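PDB 4PMQ: Tat-secreted protein Rv2525c from Mycobacterium tuberculosis, which may act as a peptidoglycan hydrolase with glycosidase activity and shows esterase activity in vitro, with a preference for p-nitrophenyl butyrate. Local coordinates for residues A[34-38]-A[67-71]. Sequence-based numbering, arbitrary orientation.
Sequences DRRPG and QYGKG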
loop_
_atom_site.group_PDB
_atom_site.type_symbol
_atom_site.label_atom_id
_atom_site.label_comp_id
_atom_site.label_asym_id
_atom_site.label_seq_id
_atom_site.Cartn_x
_atom_site.Cartn_y
_atom_site.Cartn_z
ATOM N N ASP A 34 6.795 -9.306 4.529
ATOM C CA ASP A 34 7.610 -10.477 4.244
ATOM C C ASP A 34 7.121 -11.132 2.966
ATOM O O ASP A 34 6.018 -10.835 2.488
ATOM C CB ASP A 34 7.513 -11.476 5.407
ATOM C CG ASP A 34 8.132 -10.956 6.697
ATOM O OD1 ASP A 34 9.332 -10.603 6.685
ATOM O OD2 ASP A 34 7.415 -10.895 7.707
ATOM N N ARG A 35 7.892 -12.108 2.484
ATOM C CA ARG A 35 7.502 -12.919 1.330
ATOM C C ARG A 35 6.780 -14.170 1.843
ATOM O O ARG A 35 7.370 -14.967 2.593
ATOM C CB ARG A 35 8.760 -13.309 0.527
ATOM C CG ARG A 35 9.567 -12.104 0.032
ATOM C CD ARG A 35 10.872 -12.456 -0.676
ATOM N NE ARG A 35 11.813 -13.201 0.166
ATOM C CZ ARG A 35 12.683 -12.635 1.002
ATOM N NH1 ARG A 35 12.710 -11.312 1.155
ATOM N NH2 ARG A 35 13.521 -13.388 1.703
ATOM N N ARG A 36 5.522 -14.370 1.433
ATOM C CA ARG A 36 4.776 -15.549 1.877
ATOM C C ARG A 36 5.374 -16.837 1.252
ATOM O O ARG A 36 6.155 -16.736 0.283
ATOM C CB ARG A 36 3.279 -15.397 1.489
ATOM C CG ARG A 36 3.021 -15.251 -0.019
ATOM C CD ARG A 36 1.548 -15.336 -0.351
ATOM N NE ARG A 36 1.299 -15.074 -1.765
ATOM C CZ ARG A 36 1.082 -13.868 -2.283
ATOM N NH1 ARG A 36 1.085 -12.783 -1.501
ATOM N NH2 ARG A 36 0.862 -13.731 -3.584
ATOM N N PRO A 37 5.002 -18.039 1.732
ATOM C CA PRO A 37 5.431 -19.263 1.043
ATOM C C PRO A 37 4.937 -19.238 -0.402
ATOM O O PRO A 37 3.812 -18.817 -0.651
ATOM C CB PRO A 37 4.734 -20.372 1.844
ATOM C CG PRO A 37 4.563 -19.798 3.230
ATOM C CD PRO A 37 4.127 -18.368 2.888
ATOM N N GLY A 38 5.802 -19.581 -1.345
ATOM C CA GLY A 38 5.465 -19.489 -2.764
ATOM C C GLY A 38 5.809 -18.115 -3.327
ATOM O O GLY A 38 5.656 -17.879 -4.531
ATOM N N GLN A 67 1.243 -5.996 2.266
ATOM C CA GLN A 67 0.471 -7.135 1.754
ATOM C C GLN A 67 1.314 -8.362 1.922
ATOM O O GLN A 67 2.374 -8.463 1.305
ATOM C CB GLN A 67 0.026 -6.983 0.298
ATOM C CG GLN A 67 -0.921 -8.141 -0.086
ATOM C CD GLN A 67 -1.552 -8.073 -1.440
ATOM O OE1 GLN A 67 -1.573 -7.036 -2.101
ATOM N NE2 GLN A 67 -2.148 -9.186 -1.845
ATOM N N TYR A 68 0.846 -9.283 2.747
ATOM C CA TYR A 68 1.582 -10.519 2.958
ATOM C C TYR A 68 0.920 -11.649 2.164
ATOM O O TYR A 68 1.552 -12.207 1.273
ATOM C CB TYR A 68 1.697 -10.865 4.453
ATOM C CG TYR A 68 2.345 -12.218 4.692
ATOM C CD1 TYR A 68 3.729 -12.379 4.608
ATOM C CD2 TYR A 68 1.579 -13.330 5.030
ATOM C CE1 TYR A 68 4.329 -13.630 4.821
ATOM C CE2 TYR A 68 2.165 -14.583 5.235
ATOM C CZ TYR A 68 3.541 -14.722 5.164
ATOM O OH TYR A 68 4.091 -15.973 5.389
ATOM N N GLY A 69 -0.323 -12.002 2.522
ATOM C CA GLY A 69 -1.075 -13.055 1.850
ATOM C C GLY A 69 -1.886 -12.562 0.664
ATOM O O GLY A 69 -1.838 -11.378 0.305
ATOM N N LYS A 70 -2.634 -13.474 0.049
ATOM C CA LYS A 70 -3.458 -13.176 -1.130
ATOM C C LYS A 70 -4.516 -14.250 -1.315
ATOM O O LYS A 70 -4.244 -15.408 -1.010
ATOM C CB LYS A 70 -2.550 -13.138 -2.384
ATOM C CG LYS A 70 -3.208 -12.484 -3.611
ATOM C CD LYS A 70 -2.384 -12.764 -4.876
ATOM C CE LYS A 70 -2.763 -11.878 -6.037
ATOM N NZ LYS A 70 -2.263 -10.486 -5.858
ATOM N N GLY A 71 -5.693 -13.859 -1.795
ATOM C CA GLY A 71 -6.774 -14.797 -2.091
ATOM C C GLY A 71 -7.200 -15.565 -0.859
ATOM O O GLY A 71 -7.631 -14.955 0.120
HETATM O O HOH W 1 4.158 -11.841 0.550
#
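Arg-36 and Tyr-68 bring two irregular backbones together, their CA atoms 6.1 Å apart and the touching parts running 45° from one another. A water molecule bridges the backbones: it donates to Asp-34 O and Tyr-68 O and accepts from Arg-36 N. The Arg-36 side chain also binds Tyr-68 O. Its NH1 donates to Tyr-68 O at 2.9 Å with an N-H...O angle of 154°. The acceptor lies in the guanidinium plane, but NH1 is tilted from the carbonyl plane. With CG between the backbone N and carbonyl carbon (chi1 60°), the extended chain passes Tyr-68 O and carries the guanidinium on to Lys-70. Arg-36 CB sits over one face of the Tyr-68 ring, a CH-pi contact 4.0 Å from the centroid. Pro-37 CD meets Tyr-68 OH at 3.5 Å. Lys-70 CB lies over one face of the guanidinium, toward its rim, while its amine turns to a salt bridge with Asp-110. Arg-36 NH2 also binds a tartrate, probably from the crystallisation liquor. Asp-34 pairs with Arg-89 of helix 79-96. The contact joins two surface loops of the TIM-barrel-like domain, which follow the neighbouring parallel strands 27-31 and 61-66 and lead to helices 49-57 and 79-96.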